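Local coordinates for N-acetyltransferase domain-containing protein (Xanthomonas campestris pv. campestris, PDB 2OZH) that probably transfers an acyl group, most likely acetyl, to an acceptor that is not identified, at residues I42-F48 with F59-I63. Numbering follows the deposited sequence.
With EDO (1,2-ethanediol), chain G.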
# COMPACT_ATOMS: atom_id res chain seq x y z
N ILE A 42 -8.97 9.23 -1.11
CA ILE A 42 -8.22 10.35 -1.62
C ILE A 42 -7.51 11.10 -0.50
O ILE A 42 -6.34 11.48 -0.65
CB ILE A 42 -9.18 11.25 -2.46
CG1 ILE A 42 -9.43 10.58 -3.81
CG2 ILE A 42 -8.65 12.67 -2.61
CD1 ILE A 42 -10.53 11.22 -4.65
N ASP A 43 -8.21 11.28 0.62
CA ASP A 43 -7.66 12.01 1.75
C ASP A 43 -6.39 11.35 2.28
O ASP A 43 -5.50 12.02 2.81
CB ASP A 43 -8.66 12.11 2.87
CG ASP A 43 -9.83 13.05 2.58
OD1 ASP A 43 -9.79 13.82 1.63
OD2 ASP A 43 -10.79 12.99 3.38
N HIS A 44 -6.25 10.04 2.08
CA HIS A 44 -5.12 9.28 2.62
C HIS A 44 -4.18 8.73 1.58
O HIS A 44 -3.40 7.81 1.84
CB HIS A 44 -5.64 8.18 3.55
CG HIS A 44 -6.34 8.72 4.73
ND1 HIS A 44 -5.66 9.24 5.81
CD2 HIS A 44 -7.66 8.88 4.98
CE1 HIS A 44 -6.55 9.67 6.69
NE2 HIS A 44 -7.76 9.48 6.21
N SER A 45 -4.23 9.30 0.39
CA SER A 45 -3.38 8.91 -0.71
C SER A 45 -2.67 10.09 -1.31
O SER A 45 -3.08 11.24 -1.11
CB SER A 45 -4.24 8.29 -1.84
OG SER A 45 -4.96 7.16 -1.36
N LEU A 46 -1.63 9.80 -2.09
CA LEU A 46 -0.98 10.77 -2.94
C LEU A 46 -1.61 10.66 -4.31
O LEU A 46 -1.49 9.66 -5.01
CB LEU A 46 0.53 10.52 -3.03
CG LEU A 46 1.33 11.47 -3.91
CD1 LEU A 46 1.22 12.89 -3.46
CD2 LEU A 46 2.80 11.05 -3.91
N CYS A 47 -2.40 11.67 -4.66
CA CYS A 47 -3.23 11.63 -5.84
C CYS A 47 -2.68 12.56 -6.91
O CYS A 47 -2.17 13.64 -6.60
CB CYS A 47 -4.66 12.06 -5.54
SG CYS A 47 -5.50 11.02 -4.32
N PHE A 48 -2.78 12.11 -8.15
CA PHE A 48 -2.30 12.85 -9.34
C PHE A 48 -3.52 13.14 -10.20
O PHE A 48 -4.15 12.23 -10.73
CB PHE A 48 -1.28 12.00 -10.12
CG PHE A 48 -0.03 11.73 -9.32
CD1 PHE A 48 -0.02 10.78 -8.33
CD2 PHE A 48 1.15 12.45 -9.55
CE1 PHE A 48 1.13 10.55 -7.58
CE2 PHE A 48 2.28 12.23 -8.80
CZ PHE A 48 2.27 11.28 -7.82
N PHE A 59 -6.60 10.78 -13.90
CA PHE A 59 -6.34 10.54 -12.49
C PHE A 59 -5.43 9.34 -12.33
O PHE A 59 -5.46 8.41 -13.12
CB PHE A 59 -7.68 10.19 -11.82
CG PHE A 59 -7.66 10.10 -10.29
CD1 PHE A 59 -7.30 11.18 -9.52
CD2 PHE A 59 -8.02 8.93 -9.65
CE1 PHE A 59 -7.32 11.11 -8.13
CE2 PHE A 59 -8.06 8.86 -8.30
CZ PHE A 59 -7.74 9.93 -7.52
N ALA A 60 -4.64 9.38 -11.26
CA ALA A 60 -3.89 8.22 -10.78
C ALA A 60 -3.71 8.39 -9.30
O ALA A 60 -3.62 9.50 -8.81
CB ALA A 60 -2.51 8.14 -11.47
N ARG A 61 -3.68 7.28 -8.58
CA ARG A 61 -3.66 7.33 -7.13
C ARG A 61 -2.61 6.38 -6.56
O ARG A 61 -2.53 5.24 -6.99
CB ARG A 61 -5.04 7.01 -6.55
CG ARG A 61 -5.12 7.24 -5.04
CD ARG A 61 -6.55 7.26 -4.55
NE ARG A 61 -7.24 5.99 -4.69
CZ ARG A 61 -7.28 5.06 -3.74
NH1 ARG A 61 -6.58 5.19 -2.63
NH2 ARG A 61 -8.05 4.01 -3.91
N VAL A 62 -1.83 6.89 -5.63
CA VAL A 62 -0.76 6.11 -5.00
C VAL A 62 -0.98 6.04 -3.49
O VAL A 62 -1.18 7.05 -2.83
CB VAL A 62 0.62 6.72 -5.34
CG1 VAL A 62 1.74 5.96 -4.62
CG2 VAL A 62 0.85 6.73 -6.83
N ILE A 63 -0.91 4.84 -2.92
CA ILE A 63 -0.93 4.63 -1.49
C ILE A 63 0.51 4.25 -1.12
O ILE A 63 1.04 3.28 -1.65
CB ILE A 63 -1.89 3.52 -1.10
CG1 ILE A 63 -3.30 3.84 -1.61
CG2 ILE A 63 -1.90 3.34 0.41
CD1 ILE A 63 -4.28 2.69 -1.44
C1 EDO G . -8.75 8.09 10.00
O1 EDO G . -7.38 8.38 9.70
C2 EDO G . -9.35 7.32 8.83
O2 EDO G . -10.21 8.18 8.08
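F59 lays its ring beside C47 and I42, with CE1 3.8 Å from C47 CB and CZ 4.1 Å from I42 CG1. This is the beta hairpin of strands 46-52 and 55-64 in the central sheet of the GNAT fold, together with the end of helix 35-43 that leads into it. Two antiparallel hydrogen-bonded pairs, L46 with V62 and F48 with A60, flank the non-hydrogen-bonded pair C47-R61. On the face of C47, F59 and R61, the sulfur approaches the F59 ring obliquely, and helix 16-26 packs on I42 and F59. The other face carries F48, whose CE1 meets V62 CG2 at 3.9 Å; helix 86-96 packs against both. A60 O, which accepts from F48 N at 2.8 Å, also lies at the F48 ring edge, in plane. R61 runs extended until it bends at chi3 (66°), turning its guanidinium back toward S45. NE forms a salt bridge with D74; in the second subunit, D65 forms another with NH1 and T68 a hydrogen bond with NH2. Carboxylates of both subunits thus probably balance this buried charge. S45 OG donates to A41 O in helix 35-43 and accepts from R61 NH1 at 2.8 Å, only 5° out of the guanidinium plane.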